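Local coordinates for DNA polymerase sliding clamp 2 (Sulfolobus tokodaii, PDB 3AIZ), which serves as a subunit of the toroidal sliding clamp that encircles DNA and tethers DNA polymerase and other processing proteins to it, at residues L132-T137 and V220-N225. Sequence-based numbering, arbitrary orientation.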
loop_
_atom_site.group_PDB
_atom_site.type_symbol
_atom_site.label_atom_id
_atom_site.label_comp_id
_atom_site.label_asym_id
_atom_site.label_seq_id
_atom_site.Cartn_x
_atom_site.Cartn_y
_atom_site.Cartn_z
ATOM N N LEU A 132 -4.576 44.417 26.704
ATOM C CA LEU A 132 -5.382 43.204 26.678
ATOM C C LEU A 132 -6.129 43.029 27.997
ATOM O O LEU A 132 -5.582 42.504 28.968
ATOM C CB LEU A 132 -4.506 41.983 26.390
ATOM C CG LEU A 132 -4.310 41.591 24.922
ATOM C CD1 LEU A 132 -4.409 42.798 24.003
ATOM C CD2 LEU A 132 -2.971 40.895 24.740
ATOM N N SER A 133 -7.381 43.477 28.023
ATOM C CA SER A 133 -8.206 43.387 29.220
ATOM C C SER A 133 -8.376 41.936 29.652
ATOM O O SER A 133 -8.390 41.628 30.842
ATOM C CB SER A 133 -9.580 44.008 28.966
ATOM O OG SER A 133 -9.465 45.304 28.407
ATOM N N VAL A 134 -8.502 41.049 28.672
ATOM C CA VAL A 134 -8.742 39.638 28.943
ATOM C C VAL A 134 -7.680 38.753 28.303
ATOM O O VAL A 134 -7.410 38.858 27.107
ATOM C CB VAL A 134 -10.124 39.196 28.425
ATOM C CG1 VAL A 134 -10.328 37.709 28.662
ATOM C CG2 VAL A 134 -11.224 40.006 29.092
ATOM N N THR A 135 -7.079 37.884 29.107
ATOM C CA THR A 135 -6.139 36.892 28.602
ATOM C C THR A 135 -6.447 35.528 29.205
ATOM O O THR A 135 -6.754 35.420 30.390
ATOM C CB THR A 135 -4.675 37.264 28.922
ATOM O OG1 THR A 135 -4.502 37.378 30.341
ATOM C CG2 THR A 135 -4.296 38.580 28.260
ATOM N N PHE A 136 -6.377 34.489 28.383
ATOM C CA PHE A 136 -6.555 33.131 28.876
ATOM C C PHE A 136 -5.638 32.159 28.147
ATOM O O PHE A 136 -5.242 32.402 27.007
ATOM C CB PHE A 136 -8.019 32.687 28.768
ATOM C CG PHE A 136 -8.565 32.703 27.368
ATOM C CD1 PHE A 136 -9.216 33.822 26.876
ATOM C CD2 PHE A 136 -8.447 31.592 26.549
ATOM C CE1 PHE A 136 -9.729 33.834 25.591
ATOM C CE2 PHE A 136 -8.958 31.600 25.264
ATOM C CZ PHE A 136 -9.601 32.721 24.786
ATOM N N THR A 137 -5.293 31.067 28.816
ATOM C CA THR A 137 -4.408 30.070 28.235
ATOM C C THR A 137 -5.117 28.727 28.144
ATOM O O THR A 137 -5.845 28.337 29.055
ATOM C CB THR A 137 -3.115 29.918 29.061
ATOM O OG1 THR A 137 -2.564 31.212 29.331
ATOM C CG2 THR A 137 -2.091 29.084 28.304
ATOM N N VAL A 220 -4.449 33.518 24.544
ATOM C CA VAL A 220 -5.339 34.386 23.786
ATOM C C VAL A 220 -5.658 35.642 24.584
ATOM O O VAL A 220 -6.098 35.561 25.729
ATOM C CB VAL A 220 -6.655 33.674 23.428
ATOM C CG1 VAL A 220 -7.584 34.619 22.683
ATOM C CG2 VAL A 220 -6.376 32.428 22.603
ATOM N N GLY A 221 -5.430 36.801 23.977
ATOM C CA GLY A 221 -5.712 38.066 24.626
ATOM C C GLY A 221 -6.576 38.963 23.765
ATOM O O GLY A 221 -6.457 38.963 22.542
ATOM N N PHE A 222 -7.455 39.726 24.407
ATOM C CA PHE A 222 -8.295 40.684 23.699
ATOM C C PHE A 222 -8.903 41.685 24.672
ATOM O O PHE A 222 -8.674 41.608 25.878
ATOM C CB PHE A 222 -9.398 39.968 22.913
ATOM C CG PHE A 222 -10.482 39.387 23.777
ATOM C CD1 PHE A 222 -11.697 40.039 23.917
ATOM C CD2 PHE A 222 -10.291 38.189 24.445
ATOM C CE1 PHE A 222 -12.699 39.507 24.708
ATOM C CE2 PHE A 222 -11.289 37.652 25.238
ATOM C CZ PHE A 222 -12.494 38.313 25.370
ATOM N N GLY A 223 -9.673 42.626 24.140
ATOM C CA GLY A 223 -10.334 43.628 24.953
ATOM C C GLY A 223 -11.513 44.223 24.212
ATOM O O GLY A 223 -11.884 43.739 23.144
ATOM N N ASN A 224 -12.104 45.273 24.772
ATOM C CA ASN A 224 -13.261 45.905 24.148
ATOM C C ASN A 224 -12.960 46.466 22.765
ATOM O O ASN A 224 -12.303 47.498 22.632
ATOM C CB ASN A 224 -13.841 46.998 25.044
ATOM C CG ASN A 224 -14.877 46.467 26.011
ATOM O OD1 ASN A 224 -14.566 45.673 26.897
ATOM N ND2 ASN A 224 -16.122 46.904 25.843
ATOM N N ASN A 225 -13.446 45.775 21.739
ATOM C CA ASN A 225 -13.302 46.231 20.362
ATOM C C ASN A 225 -11.856 46.531 19.970
ATOM O O ASN A 225 -11.590 47.456 19.204
ATOM C CB ASN A 225 -14.188 47.453 20.114
ATOM C CG ASN A 225 -15.662 47.156 20.325
ATOM O OD1 ASN A 225 -16.088 46.001 20.280
ATOM N ND2 ASN A 225 -16.450 48.201 20.552
#
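The F136 ring lies with one face over V220, whose CB sits 3.7 Å from the ring centroid, toward the rim, in a CH-pi contact. V220 CG1 reaches the same ring at CZ and CE1, while CG2 approaches CE2. In the next hydrogen-bonded pair the roles are reversed: the F222 ring presents a face to V134, with V134 CB 4.1 Å from its centroid and V134 CG1 3.6 Å from F222 CE2. In F136, CG stands between the backbone N and carbonyl carbon (chi1 60°), leaning toward strand 218-223. F222 CG takes the same position (chi1 72°) on the same face of the sheet. The two rings meet at their edges, F136 CE1 lying 4.1 Å from F222 CE2.

V134–F222 and F136–V220 are antiparallel hydrogen-bonded pairs, each closed by two bonds, among them V220 N to F136 O at 2.8 Å and 173°. Between them T135 faces G221 in a non-hydrogen-bonded pair with CA atoms 4.2 Å apart. T135 CG2 comes across to G221 CA, and L132 CD2 packs over it, both on the face away from the rings. Opposite F222, S133 and V134 form a classic beta bulge at the start of strand 134-138.

Within the C-terminal PCNA domain, strand 186-192 flanks strand 134-138 and strand 226-233 flanks strand 218-223; the ring-bearing face packs on L187 and L190, on M228, and on Y200 of strand 196-201.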